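Local coordinates for protein putative short-chain dehydrogenase/reductase (Burkholderia xenovorans, PDB 5JY1) that binds NAD in a Rossmann-type fold and is probably an oxidoreductase of the short-chain dehydrogenase/reductase kind, perhaps a 3-oxoacyl-[acyl-carrier-protein] reductase, at residues Q14-V19 / G38-I43; L95-F100 / W128-A133; I146-S151 / I187-I192. One frame throughout, in Å; residues are numbered along the deposited sequence. Where two conformers were deposited one is given.

Interaction 1 of 3, residues Q14-V19 / G38-I43; sequences QRVALV and GAAVII
Leu-18 packs its CG against the CG2 methyl of Ile-42, 4.0 Å away, and the two side chains cross obliquely on one face of a parallel strand pair. CG of Leu-18 is anti to the backbone N (chi1 -176°), which brings it against that methyl; the far end of the isoleucine leads away from strand 16-19, and its side chain also packs on Ala-85 and Phe-89 of helix 75-89. Val-16 and Ala-40 share this face. On the other, Val-19 CG2 meets Val-41 CG1 at 4.1 Å, and Ala-17 and Val-41 run up against Phe-34 of helix 25-36. Strand 16-20, that helix and strand 40-45 form the first beta-alpha-beta unit of the Rossmann fold. The strands are stitched in the parallel manner: Ala-17 receives a bond from Ile-42 N to its O (2.7 Å) and gives one from its N to Ala-40 O (2.8 Å), while Arg-15 O and Val-19 N extend the pairing at the two ends. Gly-38, with positive phi, closes the helix in a Schellman motif just before the second strand. One water links its O to Gln-14 N. The guanidinium of Arg-15 turns off to a salt bridge with Asp-93. Alternate peptide groups thus bond across this pair while others serve the flanking strands, and small and branched hydrocarbon side chains meet the helices on both faces.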
loop_
_atom_site.group_PDB
_atom_site.type_symbol
_atom_site.label_atom_id
_atom_site.label_comp_id
_atom_site.label_asym_id
_atom_site.label_seq_id
_atom_site.Cartn_x
_atom_site.Cartn_y
_atom_site.Cartn_z
ATOM N N GLN A 14 -13.397 -32.496 -7.260
ATOM C CA GLN A 14 -14.816 -32.224 -7.482
ATOM C C GLN A 14 -15.113 -30.749 -7.753
ATOM O O GLN A 14 -16.276 -30.337 -7.695
ATOM C CB GLN A 14 -15.678 -32.726 -6.317
ATOM C CG GLN A 14 -15.837 -34.250 -6.277
ATOM C CD GLN A 14 -14.656 -34.945 -5.638
ATOM O OE1 GLN A 14 -14.236 -34.590 -4.537
ATOM N NE2 GLN A 14 -14.108 -35.940 -6.327
ATOM N N ARG A 15 -14.100 -29.942 -8.071
ATOM C CA ARG A 15 -14.307 -28.558 -8.478
ATOM C C ARG A 15 -14.072 -28.398 -9.980
ATOM O O ARG A 15 -13.359 -29.182 -10.611
ATOM C CB ARG A 15 -13.384 -27.608 -7.696
ATOM C CG ARG A 15 -13.628 -27.613 -6.187
ATOM C CD ARG A 15 -14.966 -26.972 -5.824
ATOM N NE ARG A 15 -15.257 -27.060 -4.392
ATOM C CZ ARG A 15 -16.422 -26.726 -3.836
ATOM N NH1 ARG A 15 -17.425 -26.281 -4.582
ATOM N NH2 ARG A 15 -16.592 -26.853 -2.531
ATOM N N VAL A 16 -14.692 -27.369 -10.558
ATOM C CA VAL A 16 -14.606 -27.080 -11.985
ATOM C C VAL A 16 -14.017 -25.684 -12.140
ATOM O O VAL A 16 -14.443 -24.751 -11.448
ATOM C CB VAL A 16 -15.989 -27.181 -12.665
ATOM C CG1 VAL A 16 -15.891 -26.901 -14.158
ATOM C CG2 VAL A 16 -16.605 -28.557 -12.412
ATOM N N ALA A 17 -13.026 -25.543 -13.024
ATOM C CA ALA A 17 -12.300 -24.293 -13.208
ATOM C C ALA A 17 -12.341 -23.870 -14.669
ATOM O O ALA A 17 -12.299 -24.708 -15.570
ATOM C CB ALA A 17 -10.829 -24.418 -12.746
ATOM N N LEU A 18 -12.427 -22.564 -14.902
ATOM C CA LEU A 18 -12.291 -21.999 -16.237
ATOM C C LEU A 18 -11.135 -21.008 -16.222
ATOM O O LEU A 18 -11.130 -20.066 -15.420
ATOM C CB LEU A 18 -13.598 -21.330 -16.696
ATOM C CG LEU A 18 -13.666 -20.762 -18.117
ATOM C CD1 LEU A 18 -15.109 -20.691 -18.569
ATOM C CD2 LEU A 18 -13.034 -19.353 -18.197
ATOM N N VAL A 19 -10.169 -21.213 -17.118
ATOM C CA VAL A 19 -8.965 -20.391 -17.207
ATOM C C VAL A 19 -8.921 -19.767 -18.600
ATOM O O VAL A 19 -8.816 -20.487 -19.602
ATOM C CB VAL A 19 -7.701 -21.224 -16.943
ATOM C CG1 VAL A 19 -6.460 -20.350 -16.991
ATOM C CG2 VAL A 19 -7.812 -21.968 -15.604
ATOM N N GLY A 38 -6.996 -32.178 -9.379
ATOM C CA GLY A 38 -8.282 -32.831 -9.474
ATOM C C GLY A 38 -9.411 -31.998 -10.044
ATOM O O GLY A 38 -10.538 -32.499 -10.129
ATOM N N ALA A 39 -9.159 -30.753 -10.429
ATOM C CA ALA A 39 -10.217 -29.945 -11.013
ATOM C C ALA A 39 -10.421 -30.328 -12.470
ATOM O O ALA A 39 -9.490 -30.761 -13.155
ATOM C CB ALA A 39 -9.885 -28.455 -10.916
ATOM N N ALA A 40 -11.661 -30.188 -12.935
ATOM C CA ALA A 40 -11.964 -30.243 -14.356
ATOM C C ALA A 40 -11.734 -28.846 -14.908
ATOM O O ALA A 40 -12.283 -27.873 -14.377
ATOM C CB ALA A 40 -13.404 -30.695 -14.592
ATOM N N VAL A 41 -10.899 -28.729 -15.933
ATOM C CA VAL A 41 -10.415 -27.420 -16.363
ATOM C C VAL A 41 -10.935 -27.118 -17.761
ATOM O O VAL A 41 -10.613 -27.832 -18.718
ATOM C CB VAL A 41 -8.885 -27.339 -16.326
ATOM C CG1 VAL A 41 -8.454 -25.907 -16.585
ATOM C CG2 VAL A 41 -8.354 -27.830 -14.964
ATOM N N ILE A 42 -11.695 -26.031 -17.879
ATOM C CA ILE A 42 -12.085 -25.498 -19.181
ATOM C C ILE A 42 -10.966 -24.611 -19.711
ATOM O O ILE A 42 -10.555 -23.641 -19.060
ATOM C CB ILE A 42 -13.403 -24.721 -19.094
ATOM C CG1 ILE A 42 -14.543 -25.652 -18.691
ATOM C CG2 ILE A 42 -13.711 -24.064 -20.449
ATOM C CD1 ILE A 42 -14.865 -26.704 -19.748
ATOM N N ILE A 43 -10.476 -24.938 -20.903
ATOM C CA ILE A 43 -9.388 -24.199 -21.539
ATOM C C ILE A 43 -10.075 -23.175 -22.435
ATOM O O ILE A 43 -10.439 -23.463 -23.574
ATOM C CB ILE A 43 -8.450 -25.122 -22.321
ATOM C CG1 ILE A 43 -7.933 -26.265 -21.434
ATOM C CG2 ILE A 43 -7.279 -24.336 -22.916
ATOM C CD1 ILE A 43 -7.254 -25.809 -20.144
HETATM O O HOH W 1 -12.102 -34.556 -8.977
#

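Interaction 2 of 3, residues L95-F100 / W128-A133; sequences LVNNAF and WWAMRA. With NAD (nicotinamide-adenine-dinucleotide), chain E.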
loop_
_atom_site.group_PDB
_atom_site.type_symbol
_atom_site.label_atom_id
_atom_site.label_comp_id
_atom_site.label_asym_id
_atom_site.label_seq_id
_atom_site.Cartn_x
_atom_site.Cartn_y
_atom_site.Cartn_z
ATOM N N LEU A 95 -12.797 -19.337 -11.336
ATOM C CA LEU A 95 -12.555 -18.561 -12.550
ATOM C C LEU A 95 -11.187 -17.894 -12.468
ATOM O O LEU A 95 -10.885 -17.228 -11.474
ATOM C CB LEU A 95 -13.637 -17.498 -12.750
ATOM C CG LEU A 95 -13.403 -16.484 -13.874
ATOM C CD1 LEU A 95 -13.497 -17.140 -15.249
ATOM C CD2 LEU A 95 -14.408 -15.331 -13.763
ATOM N N VAL A 96 -10.367 -18.076 -13.507
ATOM C CA VAL A 96 -9.054 -17.439 -13.599
ATOM C C VAL A 96 -9.036 -16.571 -14.851
ATOM O O VAL A 96 -9.167 -17.085 -15.970
ATOM C CB VAL A 96 -7.916 -18.473 -13.638
ATOM C CG1 VAL A 96 -6.557 -17.768 -13.738
ATOM C CG2 VAL A 96 -7.975 -19.364 -12.416
ATOM N N ASN A 97 -8.870 -15.258 -14.664
ATOM C CA ASN A 97 -8.920 -14.285 -15.758
ATOM C C ASN A 97 -7.487 -13.936 -16.137
ATOM O O ASN A 97 -6.862 -13.059 -15.539
ATOM C CB ASN A 97 -9.734 -13.059 -15.355
ATOM C CG ASN A 97 -11.205 -13.388 -15.175
ATOM O OD1 ASN A 97 -11.840 -13.936 -16.079
ATOM N ND2 ASN A 97 -11.747 -13.090 -14.004
ATOM N N ASN A 98 -6.973 -14.623 -17.146
ATOM C CA ASN A 98 -5.552 -14.608 -17.443
ATOM C C ASN A 98 -5.212 -14.085 -18.835
ATOM O O ASN A 98 -4.090 -13.605 -19.031
ATOM C CB ASN A 98 -4.989 -16.030 -17.245
ATOM C CG ASN A 98 -3.649 -16.236 -17.888
ATOM O OD1 ASN A 98 -2.607 -16.026 -17.261
ATOM N ND2 ASN A 98 -3.659 -16.689 -19.138
ATOM N N ALA A 99 -6.149 -14.119 -19.784
ATOM C CA ALA A 99 -5.852 -13.799 -21.177
ATOM C C ALA A 99 -5.247 -12.402 -21.325
ATOM O O ALA A 99 -5.589 -11.467 -20.598
ATOM C CB ALA A 99 -7.124 -13.910 -22.022
ATOM N N PHE A 100 -4.362 -12.258 -22.311
ATOM C CA PHE A 100 -3.600 -11.034 -22.508
ATOM C C PHE A 100 -3.288 -10.850 -23.990
ATOM O O PHE A 100 -2.983 -11.820 -24.690
ATOM C CB PHE A 100 -2.310 -11.090 -21.677
ATOM C CG PHE A 100 -1.236 -10.155 -22.142
ATOM C CD1 PHE A 100 -1.283 -8.813 -21.820
ATOM C CD2 PHE A 100 -0.163 -10.626 -22.877
ATOM C CE1 PHE A 100 -0.291 -7.951 -22.237
ATOM C CE2 PHE A 100 0.834 -9.764 -23.297
ATOM C CZ PHE A 100 0.765 -8.427 -22.979
ATOM N N TRP A 128 -14.475 -8.287 -16.259
ATOM C CA TRP A 128 -15.826 -7.888 -15.868
ATOM C C TRP A 128 -16.884 -8.864 -16.380
ATOM O O TRP A 128 -17.738 -9.326 -15.613
ATOM C CB TRP A 128 -16.079 -6.473 -16.405
ATOM C CG TRP A 128 -17.487 -5.889 -16.345
ATOM C CD1 TRP A 128 -18.451 -5.976 -17.306
ATOM C CD2 TRP A 128 -18.022 -5.036 -15.321
ATOM N NE1 TRP A 128 -19.568 -5.264 -16.928
ATOM C CE2 TRP A 128 -19.325 -4.675 -15.711
ATOM C CE3 TRP A 128 -17.518 -4.537 -14.114
ATOM C CZ2 TRP A 128 -20.138 -3.853 -14.930
ATOM C CZ3 TRP A 128 -18.328 -3.731 -13.339
ATOM C CH2 TRP A 128 -19.618 -3.396 -13.744
ATOM N N TRP A 129 -16.852 -9.176 -17.681
ATOM C CA TRP A 129 -17.861 -10.062 -18.256
ATOM C C TRP A 129 -17.762 -11.463 -17.668
ATOM O O TRP A 129 -18.782 -12.094 -17.363
ATOM C CB TRP A 129 -17.696 -10.128 -19.774
ATOM C CG TRP A 129 -18.138 -8.906 -20.504
ATOM C CD1 TRP A 129 -19.197 -8.103 -20.196
ATOM C CD2 TRP A 129 -17.527 -8.343 -21.670
ATOM N NE1 TRP A 129 -19.289 -7.071 -21.112
ATOM C CE2 TRP A 129 -18.273 -7.197 -22.023
ATOM C CE3 TRP A 129 -16.416 -8.693 -22.445
ATOM C CZ2 TRP A 129 -17.948 -6.404 -23.120
ATOM C CZ3 TRP A 129 -16.096 -7.900 -23.542
ATOM C CH2 TRP A 129 -16.861 -6.770 -23.866
ATOM N N ALA A 130 -16.542 -11.972 -17.512
ATOM C CA ALA A 130 -16.398 -13.335 -17.016
ATOM C C ALA A 130 -16.797 -13.431 -15.551
ATOM O O ALA A 130 -17.446 -14.403 -15.149
ATOM C CB ALA A 130 -14.966 -13.820 -17.227
ATOM N N MET A 131 -16.424 -12.436 -14.737
ATOM C CA MET A 131 -16.832 -12.439 -13.329
ATOM C C MET A 131 -18.347 -12.450 -13.186
ATOM O O MET A 131 -18.899 -13.221 -12.395
ATOM C CB MET A 131 -16.250 -11.226 -12.607
ATOM C CG MET A 131 -14.762 -11.338 -12.409
ATOM S SD MET A 131 -14.030 -9.857 -11.680
ATOM C CE MET A 131 -14.936 -9.733 -10.165
ATOM N N ARG A 132 -19.035 -11.569 -13.915
ATOM C CA ARG A 132 -20.486 -11.516 -13.774
ATOM C C ARG A 132 -21.174 -12.762 -14.337
ATOM O O ARG A 132 -22.227 -13.158 -13.827
ATOM C CB ARG A 132 -21.015 -10.231 -14.416
ATOM C CG ARG A 132 -20.662 -8.994 -13.566
ATOM C CD ARG A 132 -20.355 -7.732 -14.396
ATOM N NE ARG A 132 -21.409 -7.390 -15.356
ATOM C CZ ARG A 132 -22.484 -6.658 -15.072
ATOM N NH1 ARG A 132 -22.687 -6.207 -13.841
ATOM N NH2 ARG A 132 -23.364 -6.370 -16.025
ATOM N N ALA A 133 -20.589 -13.419 -15.348
ATOM C CA ALA A 133 -21.185 -14.657 -15.852
ATOM C C ALA A 133 -20.952 -15.822 -14.895
ATOM O O ALA A 133 -21.881 -16.589 -14.610
ATOM C CB ALA A 133 -20.637 -14.989 -17.239
HETATM P PA NAD E . 0.908 -14.990 -22.863
HETATM O O1A NAD E . 1.060 -13.938 -23.919
HETATM O O2A NAD E . 2.078 -15.961 -22.799
HETATM O O5B NAD E . -0.514 -15.842 -23.067
HETATM C C5B NAD E . -1.640 -15.094 -23.367
HETATM C C4B NAD E . -2.816 -16.096 -23.709
HETATM O O4B NAD E . -3.898 -15.414 -23.872
HETATM C C3B NAD E . -2.505 -16.766 -25.092
HETATM O O3B NAD E . -2.707 -18.144 -25.012
HETATM C C2B NAD E . -3.492 -16.101 -26.020
HETATM O O2B NAD E . -3.761 -16.957 -27.234
HETATM C C1B NAD E . -4.548 -15.961 -25.239
HETATM N N9A NAD E . -5.457 -14.956 -25.757
HETATM C C8A NAD E . -5.110 -13.813 -26.353
HETATM N N7A NAD E . -6.215 -13.176 -26.685
HETATM C C5A NAD E . -7.251 -13.924 -26.297
HETATM C C6A NAD E . -8.626 -13.713 -26.419
HETATM N N6A NAD E . -9.477 -12.664 -26.963
HETATM N N1A NAD E . -9.468 -14.613 -25.949
HETATM C C2A NAD E . -8.986 -15.751 -25.347
HETATM N N3A NAD E . -7.653 -15.969 -25.232
HETATM C C4A NAD E . -6.786 -15.025 -25.718
HETATM O O3 NAD E . 0.721 -14.222 -21.414
HETATM P PN NAD E . 1.495 -14.493 -20.003
HETATM O O1N NAD E . 2.894 -13.901 -20.084
HETATM O O2N NAD E . 1.591 -15.983 -19.627
HETATM O O5D NAD E . 0.663 -13.641 -18.852
HETATM C C5D NAD E . -0.591 -14.147 -18.396
HETATM C C4D NAD E . -1.230 -13.147 -17.377
HETATM O O4D NAD E . -0.329 -12.772 -16.470
HETATM C C3D NAD E . -1.635 -11.872 -18.125
HETATM O O3D NAD E . -2.767 -11.349 -17.615
HETATM C C2D NAD E . -0.440 -10.923 -17.864
HETATM O O2D NAD E . -0.918 -9.532 -18.087
HETATM C C1D NAD E . -0.115 -11.182 -16.615
HETATM N N1N NAD E . 1.276 -10.879 -16.319
HETATM C C2N NAD E . 2.274 -11.712 -16.719
HETATM C C3N NAD E . 3.610 -11.418 -16.437
HETATM C C7N NAD E . 4.726 -12.335 -16.880
HETATM O O7N NAD E . 5.866 -12.169 -16.472
HETATM N N7N NAD E . 4.464 -13.392 -17.776
HETATM C C4N NAD E . 3.916 -10.272 -15.747
HETATM C C5N NAD E . 2.929 -9.445 -15.343
HETATM C C6N NAD E . 1.590 -9.750 -15.626
#
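Ala-130 presents its methyl group to two side chains of strand 94-97 at once: Asn-97 OD1 lies 3.3 Å from Ala-130 CB, and Leu-95 CD2 stands 3.8 Å from the same carbon. The leucine's CG is anti to its backbone N (chi1 172°), and from there CD2 reaches the helix backbone, 3.5 Å from Ala-130 O. Asn-97 takes a different first torsion, with CG anti to the carbonyl carbon (chi1 -67°). Its amide divides its two ends between neighbours, the oxygen at the alanine methyl and ND2 beside Met-131 CG at 3.8 Å. The asparagine and methionine side chains cross at about a right angle, and the methionine leads away to pack on Leu-174, Ala-178 and Trp-182 of helix 162-182. No hydrogen bond joins the segments; ND2 of Asn-97 instead donates to Asn-148 on the next strand. This is the helix-on-sheet layer of the Rossmann fold: segment 128-133 of helix 113-141 runs nearly antiparallel to strand 95-97 (174°), the segment axes approaching to 9.3 Å. Beyond the strand the chain enters the cofactor site: NAD O3D donates to Asn-98 O at 3.0 Å, and the Phe-100 ring has NAD O1A at its edge. On the helix, Arg-132 CD sits 3.5 Å above the plane of the Trp-128 ring, over its centre, while the indole nitrogens of Trp-128 and Trp-129 donate to Asp-113 of a second subunit.

Interaction 3 of 3, residues I146-S151 / I187-I192; sequences IVNFYS and ITVNAI. With NAD (nicotinamide-adenine-dinucleotide), chain E.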
loop_
_atom_site.group_PDB
_atom_site.type_symbol
_atom_site.label_atom_id
_atom_site.label_comp_id
_atom_site.label_asym_id
_atom_site.label_seq_id
_atom_site.Cartn_x
_atom_site.Cartn_y
_atom_site.Cartn_z
ATOM N N ILE A 146 -12.505 -16.545 -7.471
ATOM C CA ILE A 146 -12.127 -15.785 -8.655
ATOM C C ILE A 146 -10.695 -15.308 -8.464
ATOM O O ILE A 146 -10.373 -14.707 -7.433
ATOM C CB ILE A 146 -13.086 -14.605 -8.902
ATOM C CG1 ILE A 146 -14.501 -15.152 -9.151
ATOM C CG2 ILE A 146 -12.609 -13.748 -10.085
ATOM C CD1 ILE A 146 -15.590 -14.079 -9.275
ATOM N N VAL A 147 -9.841 -15.595 -9.445
ATOM C CA VAL A 147 -8.424 -15.221 -9.413
ATOM C C VAL A 147 -8.179 -14.307 -10.602
ATOM O O VAL A 147 -8.227 -14.759 -11.755
ATOM C CB VAL A 147 -7.498 -16.447 -9.489
ATOM C CG1 VAL A 147 -6.032 -16.036 -9.286
ATOM C CG2 VAL A 147 -7.907 -17.536 -8.487
ATOM N N ASN A 148 -7.904 -13.031 -10.337
ATOM C CA ASN A 148 -7.571 -12.087 -11.393
ATOM C C ASN A 148 -6.063 -11.873 -11.430
ATOM O O ASN A 148 -5.354 -12.146 -10.463
ATOM C CB ASN A 148 -8.295 -10.755 -11.179
ATOM C CG ASN A 148 -9.790 -10.894 -11.321
ATOM O OD1 ASN A 148 -10.264 -11.738 -12.082
ATOM N ND2 ASN A 148 -10.547 -10.077 -10.589
ATOM N N PHE A 149 -5.563 -11.416 -12.574
ATOM C CA PHE A 149 -4.138 -11.167 -12.751
ATOM C C PHE A 149 -3.908 -9.699 -13.066
ATOM O O PHE A 149 -4.501 -9.158 -14.003
ATOM C CB PHE A 149 -3.552 -12.047 -13.857
ATOM C CG PHE A 149 -3.246 -13.447 -13.409
ATOM C CD1 PHE A 149 -2.032 -13.748 -12.824
ATOM C CD2 PHE A 149 -4.181 -14.453 -13.545
ATOM C CE1 PHE A 149 -1.741 -15.035 -12.397
ATOM C CE2 PHE A 149 -3.896 -15.745 -13.126
ATOM C CZ PHE A 149 -2.674 -16.037 -12.552
ATOM N N TYR A 150 -3.054 -9.053 -12.278
ATOM C CA TYR A 150 -2.649 -7.695 -12.609
ATOM C C TYR A 150 -1.133 -7.733 -12.777
ATOM O O TYR A 150 -0.592 -8.776 -13.166
ATOM C CB TYR A 150 -3.162 -6.682 -11.568
ATOM C CG TYR A 150 -2.419 -6.588 -10.248
ATOM C CD1 TYR A 150 -2.456 -7.626 -9.323
ATOM C CD2 TYR A 150 -1.725 -5.428 -9.907
ATOM C CE1 TYR A 150 -1.785 -7.522 -8.103
ATOM C CE2 TYR A 150 -1.062 -5.314 -8.711
ATOM C CZ TYR A 150 -1.090 -6.359 -7.813
ATOM O OH TYR A 150 -0.421 -6.231 -6.628
ATOM N N SER A 151 -0.430 -6.632 -12.527
ATOM C CA SER A 151 0.991 -6.612 -12.818
ATOM C C SER A 151 1.709 -5.635 -11.903
ATOM O O SER A 151 1.168 -4.587 -11.530
ATOM C CB SER A 151 1.261 -6.235 -14.282
ATOM O OG SER A 151 2.660 -6.122 -14.522
ATOM N N ILE A 187 -18.080 -16.329 -2.053
ATOM C CA ILE A 187 -17.281 -16.122 -3.258
ATOM C C ILE A 187 -16.130 -15.190 -2.898
ATOM O O ILE A 187 -16.356 -14.025 -2.548
ATOM C CB ILE A 187 -18.111 -15.525 -4.406
ATOM C CG1 ILE A 187 -19.307 -16.423 -4.757
ATOM C CG2 ILE A 187 -17.217 -15.300 -5.611
ATOM C CD1 ILE A 187 -20.316 -15.755 -5.734
ATOM N N THR A 188 -14.901 -15.680 -2.993
ATOM C CA THR A 188 -13.748 -14.821 -2.758
ATOM C C THR A 188 -13.150 -14.358 -4.080
ATOM O O THR A 188 -13.303 -15.007 -5.120
ATOM C CB THR A 188 -12.674 -15.528 -1.941
ATOM O OG1 THR A 188 -12.151 -16.621 -2.700
ATOM C CG2 THR A 188 -13.248 -16.042 -0.616
ATOM N N VAL A 189 -12.481 -13.207 -4.041
ATOM C CA VAL A 189 -11.946 -12.570 -5.239
ATOM C C VAL A 189 -10.604 -11.959 -4.857
ATOM O O VAL A 189 -10.542 -11.099 -3.971
ATOM C CB VAL A 189 -12.882 -11.479 -5.800
ATOM C CG1 VAL A 189 -12.446 -11.048 -7.194
ATOM C CG2 VAL A 189 -14.354 -11.932 -5.825
ATOM N N ASN A 190 -9.538 -12.411 -5.510
ATOM C CA ASN A 190 -8.179 -11.975 -5.207
ATOM C C ASN A 190 -7.426 -11.763 -6.516
ATOM O O ASN A 190 -7.831 -12.255 -7.569
ATOM C CB ASN A 190 -7.463 -13.008 -4.322
ATOM C CG ASN A 190 -8.103 -13.142 -2.948
ATOM O OD1 ASN A 190 -7.898 -12.296 -2.071
ATOM N ND2 ASN A 190 -8.874 -14.211 -2.746
ATOM N N ALA A 191 -6.310 -11.036 -6.450
ATOM C CA ALA A 191 -5.544 -10.739 -7.650
ATOM C C ALA A 191 -4.079 -11.096 -7.434
ATOM O O ALA A 191 -3.509 -10.803 -6.381
ATOM C CB ALA A 191 -5.674 -9.255 -8.052
ATOM N N ILE A 192 -3.480 -11.732 -8.439
ATOM C CA ILE A 192 -2.067 -12.101 -8.416
ATOM C C ILE A 192 -1.313 -11.210 -9.391
ATOM O O ILE A 192 -1.776 -10.975 -10.514
ATOM C CB ILE A 192 -1.873 -13.586 -8.792
ATOM C CG1 ILE A 192 -2.429 -14.495 -7.689
ATOM C CG2 ILE A 192 -0.400 -13.884 -9.096
ATOM C CD1 ILE A 192 -2.397 -15.975 -8.063
HETATM P PA NAD E . 0.908 -14.990 -22.863
HETATM O O1A NAD E . 1.060 -13.938 -23.919
HETATM O O2A NAD E . 2.078 -15.961 -22.799
HETATM O O5B NAD E . -0.514 -15.842 -23.067
HETATM C C5B NAD E . -1.640 -15.094 -23.367
HETATM C C4B NAD E . -2.816 -16.096 -23.709
HETATM O O4B NAD E . -3.898 -15.414 -23.872
HETATM C C3B NAD E . -2.505 -16.766 -25.092
HETATM O O3B NAD E . -2.707 -18.144 -25.012
HETATM C C2B NAD E . -3.492 -16.101 -26.020
HETATM O O2B NAD E . -3.761 -16.957 -27.234
HETATM C C1B NAD E . -4.548 -15.961 -25.239
HETATM N N9A NAD E . -5.457 -14.956 -25.757
HETATM C C8A NAD E . -5.110 -13.813 -26.353
HETATM N N7A NAD E . -6.215 -13.176 -26.685
HETATM C C5A NAD E . -7.251 -13.924 -26.297
HETATM C C6A NAD E . -8.626 -13.713 -26.419
HETATM N N6A NAD E . -9.477 -12.664 -26.963
HETATM N N1A NAD E . -9.468 -14.613 -25.949
HETATM C C2A NAD E . -8.986 -15.751 -25.347
HETATM N N3A NAD E . -7.653 -15.969 -25.232
HETATM C C4A NAD E . -6.786 -15.025 -25.718
HETATM O O3 NAD E . 0.721 -14.222 -21.414
HETATM P PN NAD E . 1.495 -14.493 -20.003
HETATM O O1N NAD E . 2.894 -13.901 -20.084
HETATM O O2N NAD E . 1.591 -15.983 -19.627
HETATM O O5D NAD E . 0.663 -13.641 -18.852
HETATM C C5D NAD E . -0.591 -14.147 -18.396
HETATM C C4D NAD E . -1.230 -13.147 -17.377
HETATM O O4D NAD E . -0.329 -12.772 -16.470
HETATM C C3D NAD E . -1.635 -11.872 -18.125
HETATM O O3D NAD E . -2.767 -11.349 -17.615
HETATM C C2D NAD E . -0.440 -10.923 -17.864
HETATM O O2D NAD E . -0.918 -9.532 -18.087
HETATM C C1D NAD E . -0.115 -11.182 -16.615
HETATM N N1N NAD E . 1.276 -10.879 -16.319
HETATM C C2N NAD E . 2.274 -11.712 -16.719
HETATM C C3N NAD E . 3.610 -11.418 -16.437
HETATM C C7N NAD E . 4.726 -12.335 -16.880
HETATM O O7N NAD E . 5.866 -12.169 -16.472
HETATM N N7N NAD E . 4.464 -13.392 -17.776
HETATM C C4N NAD E . 3.916 -10.272 -15.747
HETATM C C5N NAD E . 2.929 -9.445 -15.343
HETATM C C6N NAD E . 1.590 -9.750 -15.626
HETATM O O HOH W 2 -9.180 -15.995 -5.135
#
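Ile-192 lies alongside Phe-149, both side chains pointing the same way from paired strands. In the phenylalanine conformer given, one of two deposited, Ile-192 CB rests 3.9 Å from Phe-149 CE1, and CG2, anti to the backbone N, comes closer to the same ring carbon, at 3.7 Å. The other branch starts from CG1, anti to the carbonyl carbon (chi1 -69°), and extends to CD1, which reaches back along the strand to Val-147 CG1 at 3.8 Å. Phe-238 of helix 227-239 packs on this face. On the opposite face of the sheet Ile-146 and Val-189 lie side by side, and Asn-148 ND2 donates to Thr-175. Five main-chain bonds hold the strands together, among them Asn-148 N to Asn-190 O, nearly straight at 174°. The last runs from Tyr-150 N to Ile-192 O at 2.9 Å, where the first strand gives way to loop. Tyr-150 CG sits between the backbone N and the carbonyl carbon (chi1 78°), which brings the ring to the second strand, its CD1 3.8 Å from Ala-191 CB. A water donates to Ile-146 O and accepts from Asn-190 ND2. Past the strand, Tyr-150 O approaches NAD C6N at 3.4 Å, while Ser-151 OG caps Asp-153 N. Adjacent parallel strands, the first ending at the cofactor, are the Rossmann arrangement, and the seven-stranded sheet of order 3-2-1-4-5-6-7 is that of the short-chain dehydrogenases.

How the interactions relate
All three contacts serve one parallel sheet and are largely buried, though interaction 1 lies farther from the centre of the chain and has an exposed residue, Gln-14, at its start. Interactions 1 and 3 pair neighbouring strands through main-chain bonds; interaction 2 sets a helix against a strand and relies on side-chain packing. Strand 94-97 lies between the two pairs: Leu-18 O probably accepts from Val-96 N, and Leu-95 O from Val-147 N, so interaction 2 bridges the others, which do not touch each other directly. Buried amides mark the middle of the sheet, whereas interaction 1 is mostly aliphatic. Interactions 2 and 3 both border NAD just past their first strands.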